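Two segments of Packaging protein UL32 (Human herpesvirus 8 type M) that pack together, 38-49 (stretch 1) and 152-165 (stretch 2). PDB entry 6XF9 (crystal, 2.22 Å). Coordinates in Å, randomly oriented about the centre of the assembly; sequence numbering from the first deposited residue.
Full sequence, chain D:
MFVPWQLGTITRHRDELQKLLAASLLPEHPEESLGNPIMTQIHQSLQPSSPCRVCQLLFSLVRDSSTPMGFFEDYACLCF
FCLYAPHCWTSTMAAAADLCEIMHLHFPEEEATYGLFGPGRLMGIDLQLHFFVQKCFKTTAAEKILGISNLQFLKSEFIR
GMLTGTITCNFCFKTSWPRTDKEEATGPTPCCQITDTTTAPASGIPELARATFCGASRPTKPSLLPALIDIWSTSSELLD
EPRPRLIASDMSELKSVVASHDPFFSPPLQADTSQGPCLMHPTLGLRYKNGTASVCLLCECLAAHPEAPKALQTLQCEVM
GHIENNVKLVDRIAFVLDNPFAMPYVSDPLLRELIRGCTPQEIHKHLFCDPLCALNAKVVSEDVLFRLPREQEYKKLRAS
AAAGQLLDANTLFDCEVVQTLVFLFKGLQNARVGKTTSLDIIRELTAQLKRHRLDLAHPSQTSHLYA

Stretch 1 (38-49) IMTQIHQSLQPS
Stretch 2 152-165: QFLKSEFIRGMLTG

The apolar centre of this contact is built around Leu163 and Leu46, both of which direct their CA-to-CB bonds toward the opposing stretch. Leu163, in the t/p rotamer (chi1 180°, chi2 70°), reaches several residues of stretch 1: Leu163 CD1 lies 3.5 Å from Met39 CE, and Leu163 CD2 lies 3.8 Å from Ile42 CG2 and 4.5 Å from Leu46 CD1. Met39 starts sideways, but its m/m/m conformation (-58°, -63°, -72°) brings the methyl end nearer. Ile42 (m/t) also points sideways. Leu46 (chi1 -67°, chi2 158°) has 100 Å² covered by stretch 2, the largest such area of any residue here, and Leu46 CD2 sits 3.9 Å from CG2 of Ile159 (m/t). These are van der Waals separations between methyl groups, the 4.5 Å pair of Leu163 CD2 and Leu46 CD1 being looser than the others.

The backbone explains this sequence of meetings. Residues 38-45 and 152-164 are helical, each helix beginning earlier in the chain, and their N-to-C directions differ by 161°, so the helices run nearly antiparallel, with a closest axial approach of 10.1 Å. Early residues of stretch 1 therefore meet late residues of stretch 2. Leu46 is the first to leave helical phi/psi (-92°/20°); Gln47 is extended at -100°/141°, and Pro48 turns back to -60°/-22°. The nearest CA pairs across the contact lie here: CA of Leu46 is 5.3 Å from CA of Ser156, and CA of Pro48 is 5.5 Å from CA of Phe153. Together the stretches bury 600 Å², both sides summed.

Pro48, with a C-gamma exo ring, extends the apolar surface toward the N-terminal part of stretch 2. Pro48 CG is 3.4 Å from CD1 of Phe153 (chi1 -179°, chi2 80°), an approach oblique to the aromatic ring. Pro48 CG also lies 3.3 Å from Glu157 OE2, a close contact at the border between apolar and charged groups.

On the polar side, Arg160 (t/t/p, chi4 -111°) combines several roles. Arg160 CD lies 3.7 Å from the centroid of the His43 ring and 21° off the ring normal, a CH-pi contact over one face. His43 adopts chi1 -174° and chi2 104°, which brings its ring nearer although its CA-to-CB bond is sideways; Thr164 CG2 meets the ring edge, 3.2 Å from His43 ND1. At its other end, Arg160 NH1 donates to Leu46 O at 3.1 Å, with an N-H...O angle of 155° and the oxygen near the guanidinium plane. This is the sole hydrogen bond across the stretches, and it engages a carbonyl at the point where the helix ends.

Glu157 (m/m, chi3 -65°) holds the guanidinium through a salt bridge within stretch 2: Arg160 NH1 to Glu157 OE2 is very short at 2.5 Å, and Arg160 NH2 donates to Glu157 OE1 at 2.9 Å. Ser156 (m) turns its OG back to Gln152 O at 3.1 Å, while Ser156 CB rests 3.8 Å from Leu46 O.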

ATOM      1  N   ILE D  38      -9.958 -19.749 -39.754  1.00 82.75           N
ATOM      2  CA  ILE D  38     -10.053 -20.687 -38.635  1.00 81.64           C
ATOM      3  C   ILE D  38      -9.758 -19.982 -37.315  1.00 79.84           C
ATOM      4  O   ILE D  38     -10.538 -20.069 -36.359  1.00 79.06           O
ATOM      5  CB  ILE D  38      -9.128 -21.896 -38.869  1.00 82.18           C
ATOM      6  CG1 ILE D  38      -9.738 -22.788 -39.955  1.00 83.45           C
ATOM      7  CG2 ILE D  38      -8.861 -22.661 -37.566  1.00 80.62           C
ATOM      8  CD1 ILE D  38      -8.858 -23.927 -40.399  1.00 84.18           C
ATOM      9  N   MET D  39      -8.632 -19.276 -37.231  1.00 82.56           N
ATOM     10  CA  MET D  39      -8.328 -18.564 -35.995  1.00 80.31           C
ATOM     11  C   MET D  39      -9.378 -17.504 -35.671  1.00 80.19           C
ATOM     12  O   MET D  39      -9.655 -17.245 -34.491  1.00 78.46           O
ATOM     13  CB  MET D  39      -6.950 -17.919 -36.088  1.00 79.70           C
ATOM     14  CG  MET D  39      -5.830 -18.903 -36.366  1.00 80.03           C
ATOM     15  SD  MET D  39      -5.656 -20.100 -35.031  1.00 77.81           S
ATOM     16  CE  MET D  39      -4.959 -19.034 -33.761  1.00 74.54           C
ATOM     17  N   THR D  40      -9.970 -16.875 -36.693  1.00 53.77           N
ATOM     18  CA  THR D  40     -10.959 -15.833 -36.434  1.00 53.44           C
ATOM     19  C   THR D  40     -12.215 -16.421 -35.809  1.00 53.10           C
ATOM     20  O   THR D  40     -12.862 -15.784 -34.967  1.00 51.97           O
ATOM     21  CB  THR D  40     -11.309 -15.088 -37.725  1.00 55.05           C
ATOM     22  OG1 THR D  40     -10.116 -14.582 -38.349  1.00 55.49           O
ATOM     23  CG2 THR D  40     -12.211 -13.906 -37.400  1.00 54.55           C
ATOM     24  N   GLN D  41     -12.589 -17.629 -36.237  1.00 77.50           N
ATOM     25  CA  GLN D  41     -13.788 -18.275 -35.711  1.00 76.73           C
ATOM     26  C   GLN D  41     -13.567 -18.815 -34.305  1.00 75.22           C
ATOM     27  O   GLN D  41     -14.431 -18.653 -33.435  1.00 73.43           O
ATOM     28  CB  GLN D  41     -14.234 -19.403 -36.647  1.00 77.48           C
ATOM     29  CG  GLN D  41     -15.661 -19.856 -36.426  1.00 75.91           C
ATOM     30  CD  GLN D  41     -15.990 -21.160 -37.143  1.00 76.14           C
ATOM     31  OE1 GLN D  41     -15.879 -21.251 -38.368  1.00 77.85           O
ATOM     32  NE2 GLN D  41     -16.395 -22.178 -36.381  1.00 74.01           N
ATOM     33  N   ILE D  42     -12.430 -19.474 -34.060  1.00 56.55           N
ATOM     34  CA  ILE D  42     -12.141 -19.953 -32.712  1.00 53.59           C
ATOM     35  C   ILE D  42     -12.120 -18.777 -31.746  1.00 51.48           C
ATOM     36  O   ILE D  42     -12.694 -18.831 -30.655  1.00 48.59           O
ATOM     37  CB  ILE D  42     -10.813 -20.727 -32.692  1.00 52.38           C
ATOM     38  CG1 ILE D  42     -10.942 -22.024 -33.483  1.00 54.55           C
ATOM     39  CG2 ILE D  42     -10.391 -21.026 -31.261  1.00 47.92           C
ATOM     40  CD1 ILE D  42      -9.647 -22.783 -33.596  1.00 54.07           C
ATOM     41  N   HIS D  43     -11.449 -17.694 -32.136  1.00 68.47           N
ATOM     42  CA  HIS D  43     -11.427 -16.506 -31.292  1.00 66.99           C
ATOM     43  C   HIS D  43     -12.839 -15.969 -31.075  1.00 68.21           C
ATOM     44  O   HIS D  43     -13.138 -15.389 -30.021  1.00 66.74           O
ATOM     45  CB  HIS D  43     -10.528 -15.436 -31.915  1.00 67.49           C
ATOM     46  CG  HIS D  43     -10.343 -14.236 -31.046  1.00 66.07           C
ATOM     47  ND1 HIS D  43      -9.176 -14.009 -30.345  1.00 64.03           N
ATOM     48  CD2 HIS D  43     -11.178 -13.214 -30.736  1.00 66.37           C
ATOM     49  CE1 HIS D  43      -9.297 -12.895 -29.642  1.00 63.41           C
ATOM     50  NE2 HIS D  43     -10.504 -12.395 -29.860  1.00 64.89           N
ATOM     51  N   GLN D  44     -13.713 -16.143 -32.073  1.00 74.68           N
ATOM     52  CA  GLN D  44     -15.108 -15.742 -31.935  1.00 73.94           C
ATOM     53  C   GLN D  44     -15.873 -16.651 -30.989  1.00 71.42           C
ATOM     54  O   GLN D  44     -16.777 -16.192 -30.282  1.00 70.31           O
ATOM     55  CB  GLN D  44     -15.784 -15.708 -33.299  1.00 75.32           C
ATOM     56  CG  GLN D  44     -17.151 -15.057 -33.266  1.00 74.81           C
ATOM     57  CD  GLN D  44     -17.823 -15.078 -34.623  1.00 76.31           C
ATOM     58  OE1 GLN D  44     -17.684 -16.040 -35.402  1.00 76.75           O
ATOM     59  NE2 GLN D  44     -18.570 -14.006 -34.920  1.00 76.84           N
ATOM     60  N   SER D  45     -15.552 -17.943 -30.975  1.00 61.44           N
ATOM     61  CA  SER D  45     -16.232 -18.845 -30.053  1.00 57.85           C
ATOM     62  C   SER D  45     -15.905 -18.526 -28.602  1.00 55.61           C
ATOM     63  O   SER D  45     -16.725 -18.802 -27.717  1.00 53.72           O
ATOM     64  CB  SER D  45     -15.866 -20.294 -30.357  1.00 57.04           C
ATOM     65  OG  SER D  45     -16.280 -20.664 -31.668  1.00 59.49           O
ATOM     66  N   LEU D  46     -14.736 -17.928 -28.337  1.00 50.24           N
ATOM     67  CA  LEU D  46     -14.287 -17.603 -26.986  1.00 47.80           C
ATOM     68  C   LEU D  46     -14.684 -16.198 -26.563  1.00 49.20           C
ATOM     69  O   LEU D  46     -14.087 -15.642 -25.634  1.00 48.23           O
ATOM     70  CB  LEU D  46     -12.775 -17.799 -26.881  1.00 46.84           C
ATOM     71  CG  LEU D  46     -12.456 -19.290 -27.029  1.00 45.40           C
ATOM     72  CD1 LEU D  46     -11.033 -19.528 -27.471  1.00 45.70           C
ATOM     73  CD2 LEU D  46     -12.704 -19.993 -25.714  1.00 42.47           C
ATOM     74  N   GLN D  47     -15.675 -15.614 -27.218  1.00 65.56           N
ATOM     75  CA  GLN D  47     -16.073 -14.382 -26.556  1.00 66.29           C
ATOM     76  C   GLN D  47     -17.325 -14.595 -25.706  1.00 65.27           C
ATOM     77  O   GLN D  47     -18.208 -15.387 -26.073  1.00 64.75           O
ATOM     78  CB  GLN D  47     -16.294 -13.268 -27.575  1.00 68.54           C
ATOM     79  CG  GLN D  47     -14.954 -12.754 -28.104  1.00 69.68           C
ATOM     80  CD  GLN D  47     -15.047 -11.995 -29.409  1.00 71.34           C
ATOM     81  OE1 GLN D  47     -16.097 -11.971 -30.073  1.00 71.96           O
ATOM     82  NE2 GLN D  47     -13.941 -11.336 -29.776  1.00 71.32           N
ATOM     83  N   PRO D  48     -17.363 -13.971 -24.526  1.00 60.15           N
ATOM     84  CA  PRO D  48     -18.350 -14.367 -23.504  1.00 59.37           C
ATOM     85  C   PRO D  48     -19.815 -14.223 -23.919  1.00 60.25           C
ATOM     86  O   PRO D  48     -20.686 -14.860 -23.302  1.00 59.69           O
ATOM     87  CB  PRO D  48     -17.998 -13.454 -22.324  1.00 59.50           C
ATOM     88  CG  PRO D  48     -16.520 -13.248 -22.480  1.00 59.22           C
ATOM     89  CD  PRO D  48     -16.279 -13.159 -23.960  1.00 60.42           C
ATOM     90  N   SER D  49     -20.126 -13.381 -24.901  1.00 64.28           N
ATOM     91  CA  SER D  49     -21.502 -13.156 -25.324  1.00 64.95           C
ATOM     92  C   SER D  49     -21.835 -13.757 -26.689  1.00 65.33           C
ATOM     93  O   SER D  49     -22.934 -13.509 -27.202  1.00 65.99           O
ATOM     94  CB  SER D  49     -21.769 -11.653 -25.331  1.00 66.03           C
ATOM     95  OG  SER D  49     -20.767 -11.000 -26.124  1.00 66.67           O
ATOM     96  N   GLN D 152     -17.908 -18.526 -16.063  1.00 51.81           N
ATOM     97  CA  GLN D 152     -17.665 -18.848 -17.465  1.00 49.96           C
ATOM     98  C   GLN D 152     -16.968 -17.698 -18.172  1.00 50.19           C
ATOM     99  O   GLN D 152     -16.137 -17.922 -19.061  1.00 48.98           O
ATOM    100  CB  GLN D 152     -18.980 -19.198 -18.150  1.00 50.03           C
ATOM    101  CG  GLN D 152     -19.642 -20.391 -17.499  1.00 50.06           C
ATOM    102  CD  GLN D 152     -20.811 -20.900 -18.279  1.00 49.50           C
ATOM    103  OE1 GLN D 152     -21.416 -20.153 -19.053  1.00 49.72           O
ATOM    104  NE2 GLN D 152     -21.140 -22.188 -18.095  1.00 49.10           N
ATOM    105  N   PHE D 153     -17.332 -16.461 -17.819  1.00 46.19           N
ATOM    106  CA  PHE D 153     -16.639 -15.283 -18.325  1.00 46.63           C
ATOM    107  C   PHE D 153     -15.129 -15.409 -18.120  1.00 45.22           C
ATOM    108  O   PHE D 153     -14.346 -15.331 -19.073  1.00 44.39           O
ATOM    109  CB  PHE D 153     -17.194 -14.043 -17.619  1.00 48.01           C
ATOM    110  CG  PHE D 153     -16.567 -12.752 -18.063  1.00 47.97           C
ATOM    111  CD1 PHE D 153     -16.968 -12.143 -19.252  1.00 48.57           C
ATOM    112  CD2 PHE D 153     -15.585 -12.136 -17.286  1.00 47.11           C
ATOM    113  CE1 PHE D 153     -16.396 -10.959 -19.669  1.00 48.36           C
ATOM    114  CE2 PHE D 153     -15.016 -10.955 -17.684  1.00 46.91           C
ATOM    115  CZ  PHE D 153     -15.420 -10.359 -18.880  1.00 47.66           C
ATOM    116  N   LEU D 154     -14.709 -15.623 -16.864  1.00 48.42           N
ATOM    117  CA  LEU D 154     -13.290 -15.776 -16.546  1.00 46.85           C
ATOM    118  C   LEU D 154     -12.649 -16.913 -17.338  1.00 45.39           C
ATOM    119  O   LEU D 154     -11.512 -16.793 -17.814  1.00 44.75           O
ATOM    120  CB  LEU D 154     -13.124 -16.017 -15.046  1.00 46.80           C
ATOM    121  CG  LEU D 154     -13.469 -14.832 -14.148  1.00 47.65           C
ATOM    122  CD1 LEU D 154     -13.327 -15.183 -12.710  1.00 47.63           C
ATOM    123  CD2 LEU D 154     -12.509 -13.723 -14.466  1.00 47.51           C
ATOM    124  N   LYS D 155     -13.337 -18.045 -17.462  1.00 48.80           N
ATOM    125  CA  LYS D 155     -12.757 -19.152 -18.212  1.00 47.02           C
ATOM    126  C   LYS D 155     -12.526 -18.756 -19.654  1.00 46.98           C
ATOM    127  O   LYS D 155     -11.413 -18.895 -20.167  1.00 46.72           O
ATOM    128  CB  LYS D 155     -13.646 -20.388 -18.098  1.00 46.78           C
ATOM    129  CG  LYS D 155     -13.348 -21.203 -16.856  1.00 46.55           C
ATOM    130  CD  LYS D 155     -14.198 -22.418 -16.752  1.00 46.52           C
ATOM    131  CE  LYS D 155     -15.481 -22.096 -16.045  1.00 48.30           C
ATOM    132  NZ  LYS D 155     -16.361 -23.300 -15.988  1.00 48.60           N
ATOM    133  N   SER D 156     -13.552 -18.212 -20.315  1.00 44.21           N
ATOM    134  CA  SER D 156     -13.413 -17.801 -21.712  1.00 44.77           C
ATOM    135  C   SER D 156     -12.238 -16.847 -21.901  1.00 45.44           C
ATOM    136  O   SER D 156     -11.424 -17.014 -22.820  1.00 45.56           O
ATOM    137  CB  SER D 156     -14.700 -17.110 -22.183  1.00 46.42           C
ATOM    138  OG  SER D 156     -15.822 -17.963 -22.141  1.00 46.05           O
ATOM    139  N   GLU D 157     -12.128 -15.836 -21.028  1.00 69.96           N
ATOM    140  CA  GLU D 157     -11.074 -14.833 -21.184  1.00 70.27           C
ATOM    141  C   GLU D 157      -9.699 -15.478 -21.136  1.00 69.02           C
ATOM    142  O   GLU D 157      -8.872 -15.270 -22.035  1.00 69.43           O
ATOM    143  CB  GLU D 157     -11.196 -13.753 -20.109  1.00 70.76           C
ATOM    144  CG  GLU D 157     -12.459 -12.940 -20.263  1.00 72.59           C
ATOM    145  CD  GLU D 157     -12.453 -12.125 -21.555  1.00 73.97           C
ATOM    146  OE1 GLU D 157     -11.586 -11.214 -21.673  1.00 74.12           O
ATOM    147  OE2 GLU D 157     -13.300 -12.409 -22.447  1.00 74.79           O
ATOM    148  N   PHE D 158      -9.438 -16.291 -20.109  1.00 47.80           N
ATOM    149  CA  PHE D 158      -8.095 -16.850 -20.011  1.00 46.75           C
ATOM    150  C   PHE D 158      -7.839 -17.949 -21.032  1.00 46.34           C
ATOM    151  O   PHE D 158      -6.685 -18.212 -21.356  1.00 46.34           O
ATOM    152  CB  PHE D 158      -7.823 -17.354 -18.613  1.00 45.83           C
ATOM    153  CG  PHE D 158      -7.458 -16.273 -17.667  1.00 46.21           C
ATOM    154  CD1 PHE D 158      -8.407 -15.356 -17.258  1.00 47.34           C
ATOM    155  CD2 PHE D 158      -6.146 -16.151 -17.204  1.00 45.61           C
ATOM    156  CE1 PHE D 158      -8.067 -14.333 -16.363  1.00 47.82           C
ATOM    157  CE2 PHE D 158      -5.792 -15.142 -16.317  1.00 45.94           C
ATOM    158  CZ  PHE D 158      -6.757 -14.229 -15.894  1.00 47.05           C
ATOM    159  N   ILE D 159      -8.857 -18.662 -21.501  1.00 46.52           N
ATOM    160  CA  ILE D 159      -8.583 -19.562 -22.613  1.00 46.88           C
ATOM    161  C   ILE D 159      -8.289 -18.757 -23.866  1.00 48.51           C
ATOM    162  O   ILE D 159      -7.381 -19.098 -24.633  1.00 49.28           O
ATOM    163  CB  ILE D 159      -9.719 -20.572 -22.823  1.00 46.67           C
ATOM    164  CG1 ILE D 159      -9.734 -21.532 -21.640  1.00 45.32           C
ATOM    165  CG2 ILE D 159      -9.479 -21.347 -24.103  1.00 47.69           C
ATOM    166  CD1 ILE D 159     -10.963 -22.322 -21.530  1.00 45.11           C
ATOM    167  N   ARG D 160      -9.045 -17.675 -24.092  1.00 53.86           N
ATOM    168  CA  ARG D 160      -8.776 -16.808 -25.238  1.00 55.56           C
ATOM    169  C   ARG D 160      -7.365 -16.215 -25.164  1.00 55.43           C
ATOM    170  O   ARG D 160      -6.721 -16.015 -26.199  1.00 56.69           O
ATOM    171  CB  ARG D 160      -9.825 -15.695 -25.317  1.00 56.56           C
ATOM    172  CG  ARG D 160      -9.954 -15.138 -26.721  1.00 58.91           C
ATOM    173  CD  ARG D 160     -11.105 -14.137 -26.895  1.00 60.40           C
ATOM    174  NE  ARG D 160     -10.852 -12.892 -26.182  1.00 59.94           N
ATOM    175  CZ  ARG D 160     -11.526 -12.485 -25.113  1.00 59.59           C
ATOM    176  NH1 ARG D 160     -12.527 -13.216 -24.634  1.00 59.34           N
ATOM    177  NH2 ARG D 160     -11.201 -11.334 -24.529  1.00 59.52           N
ATOM    178  N   GLY D 161      -6.875 -15.917 -23.957  1.00 59.01           N
ATOM    179  CA  GLY D 161      -5.487 -15.502 -23.809  1.00 58.55           C
ATOM    180  C   GLY D 161      -4.505 -16.544 -24.318  1.00 58.52           C
ATOM    181  O   GLY D 161      -3.536 -16.221 -25.002  1.00 59.48           O
ATOM    182  N   MET D 162      -4.731 -17.814 -23.978  1.00 62.73           N
ATOM    183  CA  MET D 162      -3.847 -18.875 -24.463  1.00 62.94           C
ATOM    184  C   MET D 162      -3.848 -18.979 -25.984  1.00 65.05           C
ATOM    185  O   MET D 162      -2.855 -19.418 -26.578  1.00 65.82           O
ATOM    186  CB  MET D 162      -4.256 -20.208 -23.852  1.00 61.97           C
ATOM    187  CG  MET D 162      -3.986 -20.276 -22.388  1.00 60.43           C
ATOM    188  SD  MET D 162      -4.241 -21.947 -21.786  1.00 59.90           S
ATOM    189  CE  MET D 162      -6.000 -21.902 -21.403  1.00 59.35           C
ATOM    190  N   LEU D 163      -4.954 -18.609 -26.625  1.00 60.99           N
ATOM    191  CA  LEU D 163      -5.005 -18.634 -28.083  1.00 63.22           C
ATOM    192  C   LEU D 163      -4.202 -17.479 -28.685  1.00 64.16           C
ATOM    193  O   LEU D 163      -3.381 -17.685 -29.587  1.00 65.46           O
ATOM    194  CB  LEU D 163      -6.464 -18.590 -28.544  1.00 64.05           C
ATOM    195  CG  LEU D 163      -6.612 -18.602 -30.056  1.00 67.01           C
ATOM    196  CD1 LEU D 163      -6.219 -19.967 -30.604  1.00 68.11           C
ATOM    197  CD2 LEU D 163      -8.025 -18.221 -30.481  1.00 68.25           C
ATOM    198  N   THR D 164      -4.400 -16.254 -28.180  1.00 68.49           N
ATOM    199  CA  THR D 164      -3.814 -15.076 -28.813  1.00 69.26           C
ATOM    200  C   THR D 164      -2.434 -14.738 -28.266  1.00 68.31           C
ATOM    201  O   THR D 164      -1.662 -14.051 -28.957  1.00 69.21           O
ATOM    202  CB  THR D 164      -4.736 -13.851 -28.664  1.00 69.50           C
ATOM    203  OG1 THR D 164      -4.869 -13.487 -27.279  1.00 67.96           O
ATOM    204  CG2 THR D 164      -6.116 -14.139 -29.267  1.00 70.73           C
ATOM    205  N   GLY D 165      -2.118 -15.179 -27.039  1.00 68.35           N
ATOM    206  CA  GLY D 165      -0.811 -15.009 -26.435  1.00 66.69           C
ATOM    207  C   GLY D 165      -0.775 -14.064 -25.255  1.00 65.20           C
ATOM    208  O   GLY D 165       0.143 -14.159 -24.432  1.00 63.73           O
TER